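Local coordinates for alpha-1,3-glucanase (Bacillus circulans, PDB 5ZRU), which probably hydrolyses the alpha-1,3-linked glucose chains of alpha-1,3-glucan, the part given here being the catalytic unit of a longer, multidomain GH87 enzyme, at residues T82-L96 with T107-F119. Residues are numbered along the deposited sequence; the frame is centred on the assembly and turned at random.
Sequences TMPDSANGMGLNGSL and TVPLTSYYSWQYF. With CA (calcium ion), chain I; PE5 (3,6,9,12,15,18,21,24-octaoxahexacosan-1-ol), chain C.
Leu-92 and Ser-112 grip each other at the open end of an antiparallel hairpin: Ser-112 N donates to Leu-92 O, and Leu-92 N returns a bond to Ser-112 OG (2.9 Å). Beyond them the strands pair through Gly-94 with Leu-110 and Leu-96 with Val-108, two bonds each. With OG between its backbone N and carbonyl carbon (chi1 51°), Ser-112 also donates to Pro-84 O (2.6 Å), so one hydroxyl ties two points of 82-96. Gly-91 CA packs against Ser-112 OG and Tyr-113 N.

Polar side chains hold the 83-91 loop. Trp-116 NE1 gives Met-83 O a bent bond (2.9 Å, 133° at the hydrogen), while Asp-85 CB sits over one face of the indole, 3.9 Å from the centroid of the five-membered ring. The Asp-85 carboxylate, nearly coplanar with the Tyr-118 ring, accepts a hydrogen bond from Tyr-118 OH on the anti lone pair of OD2 (2.5 Å). Without the indole of Trp-116, as with an alanine here, Met-83 O would probably lose this donor and Asp-85 CB the ring face it rests on.

Apolar contacts cover the sheet face bearing Leu-96 and Leu-110: Leu-110 CD1 meets Leu-96 CG (3.6 Å), and Met-83 SD reaches Leu-110 CB (3.8 Å). Tyr-166 of strand 166-174 packs on all three.

Calcium is bound by Ser-115 O, Trp-116 O (2.4 Å) and five waters. One of these waters makes a weak bond to Asp-85 OD1, a second lies within bonding distance of OD2, and another joins Gly-89 O to Tyr-113 O. Asp-85 is thus a second-shell residue whose negative charge would favour the cation, and the ion, bound directly by 107-119, reaches 82-96 through its waters.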
ATOM      1  N   THR A  82      -5.594  -4.195  15.573  1.00  8.99           N
ATOM      2  CA  THR A  82      -5.868  -2.824  15.996  1.00  8.82           C
ATOM      3  C   THR A  82      -5.781  -2.747  17.516  1.00  8.89           C
ATOM      4  O   THR A  82      -6.041  -3.729  18.219  1.00 10.02           O
ATOM      5  CB  THR A  82      -7.261  -2.331  15.523  1.00  8.69           C
ATOM      6  OG1 THR A  82      -7.500  -1.005  16.022  1.00 10.58           O
ATOM      7  CG2 THR A  82      -8.367  -3.249  16.048  1.00 10.39           C
ATOM      8  N   MET A  83      -5.394  -1.578  18.017  1.00 11.63           N
ATOM      9  CA  MET A  83      -5.415  -1.283  19.444  1.00  9.37           C
ATOM     10  C   MET A  83      -5.615   0.221  19.600  1.00 12.52           C
ATOM     11  O   MET A  83      -5.405   0.976  18.651  1.00 10.19           O
ATOM     12  CB  MET A  83      -4.123  -1.748  20.141  1.00 10.89           C
ATOM     13  CG  MET A  83      -2.882  -0.948  19.755  1.00  9.44           C
ATOM     14  SD  MET A  83      -1.380  -1.655  20.462  1.00 11.47           S
ATOM     15  CE  MET A  83      -1.422  -1.097  22.162  1.00 12.40           C
ATOM     16  N   PRO A  84      -6.055   0.673  20.778  1.00 11.15           N
ATOM     17  CA  PRO A  84      -6.423   2.091  20.912  1.00 11.38           C
ATOM     18  C   PRO A  84      -5.218   3.015  20.824  1.00 11.83           C
ATOM     19  O   PRO A  84      -4.090   2.656  21.175  1.00 11.45           O
ATOM     20  CB  PRO A  84      -7.057   2.169  22.312  1.00 13.10           C
ATOM     21  CG  PRO A  84      -7.289   0.732  22.739  1.00 15.37           C
ATOM     22  CD  PRO A  84      -6.243  -0.068  22.035  1.00 10.42           C
ATOM     23  N   ASP A  85      -5.490   4.232  20.367  1.00 11.20           N
ATOM     24  CA  ASP A  85      -4.571   5.355  20.468  1.00 14.12           C
ATOM     25  C   ASP A  85      -4.605   5.932  21.888  1.00 12.10           C
ATOM     26  O   ASP A  85      -5.516   5.659  22.683  1.00 13.22           O
ATOM     27  CB  ASP A  85      -4.967   6.422  19.433  1.00 10.69           C
ATOM     28  CG  ASP A  85      -3.852   7.422  19.119  1.00 12.45           C
ATOM     29  OD1 ASP A  85      -2.722   7.275  19.614  1.00 10.99           O
ATOM     30  OD2 ASP A  85      -4.130   8.373  18.357  1.00 11.62           O
ATOM     31  N   SER A  86      -3.590   6.725  22.209  1.00 10.27           N
ATOM     32  CA  SER A  86      -3.619   7.489  23.450  1.00 15.62           C
ATOM     33  C   SER A  86      -4.375   8.791  23.238  1.00 15.86           C
ATOM     34  O   SER A  86      -4.635   9.211  22.107  1.00 15.76           O
ATOM     35  CB  SER A  86      -2.204   7.786  23.940  1.00 14.07           C
ATOM     36  OG  SER A  86      -1.527   8.615  23.005  1.00 14.17           O
ATOM     37  N   ALA A  87      -4.719   9.453  24.349  1.00 19.39           N
ATOM     38  CA  ALA A  87      -5.437  10.717  24.245  1.00 23.12           C
ATOM     39  C   ALA A  87      -4.592  11.787  23.569  1.00 14.92           C
ATOM     40  O   ALA A  87      -5.131  12.646  22.863  1.00 22.29           O
ATOM     41  CB  ALA A  87      -5.888  11.188  25.632  1.00 22.12           C
ATOM     42  N   ASN A  88      -3.277  11.768  23.770  1.00 16.33           N
ATOM     43  CA  ASN A  88      -2.419  12.760  23.136  1.00 16.72           C
ATOM     44  C   ASN A  88      -1.936  12.333  21.753  1.00 18.49           C
ATOM     45  O   ASN A  88      -1.072  13.003  21.176  1.00 17.36           O
ATOM     46  CB  ASN A  88      -1.225  13.106  24.036  1.00 20.68           C
ATOM     47  CG  ASN A  88      -0.262  11.949  24.234  1.00 20.08           C
ATOM     48  OD1 ASN A  88      -0.383  10.895  23.616  1.00 19.14           O
ATOM     49  ND2 ASN A  88       0.715  12.156  25.110  1.00 24.03           N
ATOM     50  N   GLY A  89      -2.457  11.234  21.216  1.00 13.20           N
ATOM     51  CA  GLY A  89      -2.075  10.841  19.873  1.00 15.21           C
ATOM     52  C   GLY A  89      -0.675  10.287  19.722  1.00 16.43           C
ATOM     53  O   GLY A  89      -0.241  10.045  18.588  1.00 13.02           O
ATOM     54  N   MET A  90       0.051  10.064  20.820  1.00 13.61           N
ATOM     55  CA  MET A  90       1.377   9.472  20.703  1.00 12.16           C
ATOM     56  C   MET A  90       1.330   7.954  20.596  1.00 15.34           C
ATOM     57  O   MET A  90       2.356   7.336  20.290  1.00 19.59           O
ATOM     58  CB  MET A  90       2.252   9.869  21.895  1.00 16.97           C
ATOM     59  CG  MET A  90       2.576  11.354  21.949  1.00 20.93           C
ATOM     60  SD  MET A  90       3.490  11.879  20.476  1.00 23.42           S
ATOM     61  CE  MET A  90       4.941  10.849  20.611  1.00 22.52           C
ATOM     62  N   GLY A  91       0.178   7.343  20.846  1.00 13.88           N
ATOM     63  CA  GLY A  91       0.050   5.903  20.808  1.00 10.26           C
ATOM     64  C   GLY A  91       0.245   5.269  22.174  1.00 12.62           C
ATOM     65  O   GLY A  91       0.716   5.885  23.134  1.00 13.72           O
ATOM     66  N   LEU A  92      -0.131   3.997  22.252  1.00 11.87           N
ATOM     67  CA  LEU A  92       0.017   3.193  23.453  1.00 12.82           C
ATOM     68  C   LEU A  92       0.847   1.957  23.133  1.00 14.94           C
ATOM     69  O   LEU A  92       0.825   1.453  22.007  1.00 13.19           O
ATOM     70  CB  LEU A  92      -1.351   2.765  24.002  1.00 11.19           C
ATOM     71  CG  LEU A  92      -2.271   3.892  24.473  1.00 13.58           C
ATOM     72  CD1 LEU A  92      -3.665   3.339  24.727  1.00 12.28           C
ATOM     73  CD2 LEU A  92      -1.696   4.541  25.732  1.00 15.23           C
ATOM     74  N   ASN A  93       1.573   1.465  24.127  1.00 10.52           N
ATOM     75  CA  ASN A  93       2.318   0.222  23.989  1.00 13.69           C
ATOM     76  C   ASN A  93       1.600  -0.893  24.738  1.00 14.61           C
ATOM     77  O   ASN A  93       1.077  -0.679  25.836  1.00 13.55           O
ATOM     78  CB  ASN A  93       3.745   0.383  24.509  1.00 14.97           C
ATOM     79  CG  ASN A  93       4.531   1.422  23.725  1.00 18.13           C
ATOM     80  OD1 ASN A  93       4.236   1.680  22.563  1.00 14.32           O
ATOM     81  ND2 ASN A  93       5.544   2.007  24.352  1.00 19.94           N
ATOM     82  N   GLY A  94       1.586  -2.073  24.146  1.00 10.26           N
ATOM     83  CA  GLY A  94       0.863  -3.202  24.698  1.00 12.42           C
ATOM     84  C   GLY A  94       1.428  -4.488  24.164  1.00 10.45           C
ATOM     85  O   GLY A  94       2.613  -4.555  23.793  1.00 12.68           O
ATOM     86  N   SER A  95       0.593  -5.516  24.085  1.00 10.38           N
ATOM     87  CA  SER A  95       1.079  -6.829  23.684  1.00 11.65           C
ATOM     88  C   SER A  95      -0.101  -7.768  23.506  1.00 11.91           C
ATOM     89  O   SER A  95      -1.198  -7.519  24.013  1.00 12.19           O
ATOM     90  CB  SER A  95       2.052  -7.405  24.721  1.00 13.83           C
ATOM     91  OG  SER A  95       1.385  -7.646  25.958  1.00 13.77           O
ATOM     92  N   LEU A  96       0.149  -8.864  22.790  1.00 10.07           N
ATOM     93  CA  LEU A  96      -0.743 -10.015  22.762  1.00 12.96           C
ATOM     94  C   LEU A  96       0.107 -11.276  22.867  1.00 12.67           C
ATOM     95  O   LEU A  96       1.270 -11.281  22.465  1.00 12.46           O
ATOM     96  CB  LEU A  96      -1.605 -10.049  21.488  1.00 11.09           C
ATOM     97  CG  LEU A  96      -2.800  -9.089  21.429  1.00 11.77           C
ATOM     98  CD1 LEU A  96      -3.426  -9.099  20.042  1.00  8.20           C
ATOM     99  CD2 LEU A  96      -3.863  -9.436  22.483  1.00 10.12           C
ATOM    100  N   THR A 107       5.164 -13.621  23.745  1.00 12.90           N
ATOM    101  CA  THR A 107       4.411 -12.395  23.958  1.00 12.10           C
ATOM    102  C   THR A 107       4.904 -11.406  22.910  1.00 15.54           C
ATOM    103  O   THR A 107       6.096 -11.085  22.868  1.00 16.25           O
ATOM    104  CB  THR A 107       4.590 -11.853  25.375  1.00 12.31           C
ATOM    105  OG1 THR A 107       4.048 -12.796  26.311  1.00 15.77           O
ATOM    106  CG2 THR A 107       3.838 -10.536  25.519  1.00 14.00           C
ATOM    107  N   VAL A 108       4.002 -10.966  22.043  1.00 11.29           N
ATOM    108  CA  VAL A 108       4.344 -10.108  20.913  1.00 11.87           C
ATOM    109  C   VAL A 108       4.082  -8.663  21.324  1.00 10.91           C
ATOM    110  O   VAL A 108       2.923  -8.309  21.579  1.00 12.46           O
ATOM    111  CB  VAL A 108       3.532 -10.474  19.663  1.00 10.67           C
ATOM    112  CG1 VAL A 108       3.840  -9.498  18.524  1.00 10.09           C
ATOM    113  CG2 VAL A 108       3.849 -11.881  19.238  1.00 12.86           C
ATOM    114  N   PRO A 109       5.101  -7.812  21.397  1.00 12.21           N
ATOM    115  CA  PRO A 109       4.851  -6.399  21.693  1.00 13.28           C
ATOM    116  C   PRO A 109       4.107  -5.728  20.547  1.00 12.46           C
ATOM    117  O   PRO A 109       4.316  -6.044  19.371  1.00 12.48           O
ATOM    118  CB  PRO A 109       6.260  -5.809  21.863  1.00 16.54           C
ATOM    119  CG  PRO A 109       7.190  -6.991  21.958  1.00 21.63           C
ATOM    120  CD  PRO A 109       6.532  -8.097  21.198  1.00 18.26           C
ATOM    121  N   LEU A 110       3.234  -4.788  20.914  1.00 11.77           N
ATOM    122  CA  LEU A 110       2.360  -4.078  19.990  1.00 12.61           C
ATOM    123  C   LEU A 110       2.344  -2.601  20.347  1.00 13.28           C
ATOM    124  O   LEU A 110       2.546  -2.228  21.507  1.00 12.62           O
ATOM    125  CB  LEU A 110       0.914  -4.615  20.043  1.00 10.57           C
ATOM    126  CG  LEU A 110       0.734  -6.100  19.737  1.00  9.52           C
ATOM    127  CD1 LEU A 110      -0.698  -6.491  20.051  1.00  8.89           C
ATOM    128  CD2 LEU A 110       1.088  -6.384  18.270  1.00  8.83           C
ATOM    129  N   THR A 111       2.071  -1.757  19.352  1.00 11.28           N
ATOM    130  CA  THR A 111       1.949  -0.329  19.628  1.00  8.50           C
ATOM    131  C   THR A 111       0.966   0.285  18.642  1.00 10.44           C
ATOM    132  O   THR A 111       0.804  -0.208  17.518  1.00  9.87           O
ATOM    133  CB  THR A 111       3.311   0.388  19.558  1.00  9.90           C
ATOM    134  OG1 THR A 111       3.154   1.769  19.920  1.00 11.44           O
ATOM    135  CG2 THR A 111       3.895   0.313  18.144  1.00 11.35           C
ATOM    136  N   SER A 112       0.295   1.358  19.076  1.00  7.88           N
ATOM    137  CA  SER A 112      -0.489   2.184  18.161  1.00 10.65           C
ATOM    138  C   SER A 112       0.265   3.440  17.750  1.00 10.31           C
ATOM    139  O   SER A 112      -0.326   4.324  17.124  1.00  9.92           O
ATOM    140  CB  SER A 112      -1.857   2.545  18.767  1.00 11.50           C
ATOM    141  OG  SER A 112      -1.752   3.079  20.082  1.00 12.41           O
ATOM    142  N   TYR A 113       1.567   3.509  18.057  1.00  8.90           N
ATOM    143  CA  TYR A 113       2.403   4.661  17.706  1.00 10.97           C
ATOM    144  C   TYR A 113       2.323   5.001  16.221  1.00  9.78           C
ATOM    145  O   TYR A 113       2.161   6.170  15.848  1.00  9.97           O
ATOM    146  CB  TYR A 113       3.859   4.378  18.093  1.00  8.94           C
ATOM    147  CG  TYR A 113       4.849   5.449  17.649  1.00 10.44           C
ATOM    148  CD1 TYR A 113       5.063   6.584  18.428  1.00 13.03           C
ATOM    149  CD2 TYR A 113       5.571   5.321  16.463  1.00 10.98           C
ATOM    150  CE1 TYR A 113       5.968   7.567  18.049  1.00 11.01           C
ATOM    151  CE2 TYR A 113       6.485   6.316  16.063  1.00 10.06           C
ATOM    152  CZ  TYR A 113       6.673   7.426  16.870  1.00 12.35           C
ATOM    153  OH  TYR A 113       7.563   8.404  16.514  1.00 11.20           O
ATOM    154  N   TYR A 114       2.483   3.993  15.355  1.00  9.77           N
ATOM    155  CA  TYR A 114       2.569   4.256  13.922  1.00  8.53           C
ATOM    156  C   TYR A 114       1.225   4.638  13.328  1.00  9.23           C
ATOM    157  O   TYR A 114       1.155   5.481  12.423  1.00  8.19           O
ATOM    158  CB  TYR A 114       3.094   3.029  13.185  1.00  8.74           C
ATOM    159  CG  TYR A 114       4.403   2.532  13.704  1.00  9.33           C
ATOM    160  CD1 TYR A 114       5.590   3.184  13.398  1.00  9.61           C
ATOM    161  CD2 TYR A 114       4.455   1.383  14.486  1.00 10.21           C
ATOM    162  CE1 TYR A 114       6.806   2.707  13.878  1.00 12.35           C
ATOM    163  CE2 TYR A 114       5.651   0.901  14.959  1.00 13.73           C
ATOM    164  CZ  TYR A 114       6.823   1.568  14.663  1.00 11.36           C
ATOM    165  OH  TYR A 114       8.004   1.047  15.158  1.00 14.50           O
ATOM    166  N   SER A 115       0.160   3.985  13.785  1.00  8.21           N
ATOM    167  CA  SER A 115      -1.152   4.055  13.167  1.00  8.66           C
ATOM    168  C   SER A 115      -1.939   5.219  13.768  1.00 10.10           C
ATOM    169  O   SER A 115      -1.410   6.007  14.560  1.00 10.31           O
ATOM    170  CB  SER A 115      -1.865   2.707  13.335  1.00  7.91           C
ATOM    171  OG  SER A 115      -1.831   2.277  14.701  1.00 11.94           O
ATOM    172  N   TRP A 116      -3.209   5.333  13.371  1.00  7.20           N
ATOM    173  CA  TRP A 116      -4.183   6.344  13.797  1.00  7.67           C
ATOM    174  C   TRP A 116      -3.858   7.734  13.253  1.00  9.95           C
ATOM    175  O   TRP A 116      -2.882   8.371  13.669  1.00 10.34           O
ATOM    176  CB  TRP A 116      -4.322   6.378  15.327  1.00  9.69           C
ATOM    177  CG  TRP A 116      -4.949   5.121  15.869  1.00  9.53           C
ATOM    178  CD1 TRP A 116      -4.304   3.956  16.172  1.00 10.08           C
ATOM    179  CD2 TRP A 116      -6.340   4.895  16.159  1.00  9.21           C
ATOM    180  NE1 TRP A 116      -5.203   3.022  16.629  1.00  9.96           N
ATOM    181  CE2 TRP A 116      -6.458   3.568  16.623  1.00  9.07           C
ATOM    182  CE3 TRP A 116      -7.496   5.685  16.069  1.00 10.26           C
ATOM    183  CZ2 TRP A 116      -7.680   3.014  17.017  1.00 11.36           C
ATOM    184  CZ3 TRP A 116      -8.713   5.129  16.453  1.00 11.25           C
ATOM    185  CH2 TRP A 116      -8.793   3.802  16.913  1.00 11.69           C
ATOM    186  N   GLN A 117      -4.679   8.178  12.303  1.00  9.49           N
ATOM    187  CA  GLN A 117      -4.650   9.506  11.698  1.00  9.38           C
ATOM    188  C   GLN A 117      -6.072  10.045  11.693  1.00  9.74           C
ATOM    189  O   GLN A 117      -7.022   9.286  11.500  1.00  9.97           O
ATOM    190  CB  GLN A 117      -4.116   9.468  10.259  1.00  9.81           C
ATOM    191  CG  GLN A 117      -2.642   9.112  10.148  1.00  8.55           C
ATOM    192  CD  GLN A 117      -1.765  10.320  10.408  1.00  8.59           C
ATOM    193  OE1 GLN A 117      -1.499  11.094   9.494  1.00 11.02           O
ATOM    194  NE2 GLN A 117      -1.319  10.490  11.655  1.00  7.88           N
ATOM    195  N   TYR A 118      -6.220  11.362  11.881  1.00  9.64           N
ATOM    196  CA  TYR A 118      -7.524  11.933  12.200  1.00  9.65           C
ATOM    197  C   TYR A 118      -7.892  13.036  11.210  1.00 12.97           C
ATOM    198  O   TYR A 118      -7.060  13.880  10.869  1.00 11.31           O
ATOM    199  CB  TYR A 118      -7.531  12.461  13.648  1.00 10.81           C
ATOM    200  CG  TYR A 118      -7.260  11.384  14.681  1.00 12.64           C
ATOM    201  CD1 TYR A 118      -8.307  10.639  15.227  1.00 11.27           C
ATOM    202  CD2 TYR A 118      -5.958  11.111  15.116  1.00 10.24           C
ATOM    203  CE1 TYR A 118      -8.068   9.657  16.171  1.00  9.87           C
ATOM    204  CE2 TYR A 118      -5.708  10.129  16.065  1.00 10.58           C
ATOM    205  CZ  TYR A 118      -6.769   9.404  16.585  1.00 11.15           C
ATOM    206  OH  TYR A 118      -6.528   8.429  17.523  1.00 11.05           O
ATOM    207  N   PHE A 119      -9.148  13.034  10.756  1.00 10.50           N
ATOM    208  CA  PHE A 119      -9.552  13.875   9.632  1.00 11.02           C
ATOM    209  C   PHE A 119     -10.743  14.755   9.981  1.00 12.94           C
ATOM    210  O   PHE A 119     -11.843  14.253  10.228  1.00 12.47           O
ATOM    211  CB  PHE A 119      -9.867  13.011   8.408  1.00 10.08           C
ATOM    212  CG  PHE A 119      -8.646  12.353   7.827  1.00 10.48           C
ATOM    213  CD1 PHE A 119      -7.859  13.022   6.896  1.00 11.16           C
ATOM    214  CD2 PHE A 119      -8.251  11.091   8.257  1.00 11.44           C
ATOM    215  CE1 PHE A 119      -6.708  12.431   6.376  1.00 11.47           C
ATOM    216  CE2 PHE A 119      -7.103  10.487   7.742  1.00  8.62           C
ATOM    217  CZ  PHE A 119      -6.327  11.160   6.806  1.00 11.80           C
TER
HETATM  218 CA    CA I 607      -1.049   8.185  15.224  1.00  9.81          CA
HETATM  219  C48 PE5 C 601      12.019   2.533  17.404  1.00 21.35           C
HETATM  220  C50 PE5 C 601      10.576   2.811  16.969  1.00 21.41           C
HETATM  221  O1  PE5 C 601       9.728   2.809  18.087  1.00 28.07           O
HETATM  222  C1  PE5 C 601       8.390   3.124  17.814  1.00 25.78           C
HETATM  223  C2  PE5 C 601       7.515   2.901  19.050  1.00 22.90           C
HETATM  224  O2  PE5 C 601       7.501   1.541  19.380  1.00 21.48           O
HETATM  225  C3  PE5 C 601       6.858   1.211  20.578  1.00 23.37           C
HETATM  226  C4  PE5 C 601       6.985  -0.297  20.834  1.00 22.27           C
HETATM  227  O3  PE5 C 601       6.463  -1.012  19.746  1.00 27.46           O
HETATM  228  C5  PE5 C 601       6.430  -2.409  19.873  1.00 20.78           C
HETATM  229  C6  PE5 C 601       7.000  -3.079  18.614  1.00 31.37           C
HETATM  230  O4  PE5 C 601       6.013  -3.293  17.637  1.00 30.13           O
HETATM  231  C7  PE5 C 601       6.402  -3.054  16.308  1.00 27.79           C
HETATM  232  C8  PE5 C 601       7.677  -3.831  15.972  1.00 30.45           C
HETATM  233  O5  PE5 C 601       8.237  -3.318  14.805  1.00 33.05           O
HETATM  234  C9  PE5 C 601       9.540  -3.759  14.533  1.00 30.07           C
HETATM  235  C10 PE5 C 601       9.483  -4.773  13.398  1.00 27.79           C
HETATM  236  O6  PE5 C 601      10.114  -5.952  13.802  1.00 27.56           O
HETATM  237  C11 PE5 C 601       9.746  -7.089  13.077  1.00 27.21           C
HETATM  238  C12 PE5 C 601      10.255  -8.342  13.775  1.00 25.99           C
HETATM  239  O7  PE5 C 601      11.139  -8.963  12.895  1.00 24.43           O
HETATM  240  C13 PE5 C 601      11.062 -10.358  12.860  1.00 21.91           C
HETATM  241  C14 PE5 C 601      12.414 -10.900  12.403  1.00 23.80           C
HETATM  242  O8  PE5 C 601      13.415 -10.080  12.935  1.00 25.64           O
HETATM  243  C15 PE5 C 601      14.731 -10.395  12.557  1.00 24.84           C
HETATM  244  C16 PE5 C 601      15.535 -10.797  13.802  1.00 22.55           C
HETATM  245  O52 PE5 C 601      16.434  -9.786  14.164  1.00 32.17           O
HETATM  246  O   HOH W   1      -3.875   0.349  15.763  1.00 11.49           O
HETATM  247  O   HOH W   2      -1.355   6.801  17.345  1.00 11.26           O
HETATM  248  O   HOH W   3      -2.385   9.548  16.630  1.00 10.71           O
HETATM  249  O   HOH W   4       0.954   8.413  16.665  1.00 11.56           O
HETATM  250  O   HOH W   5       0.285   8.010  13.278  1.00  9.42           O
HETATM  251  O   HOH W   6      -0.420  10.528  14.728  1.00 10.14           O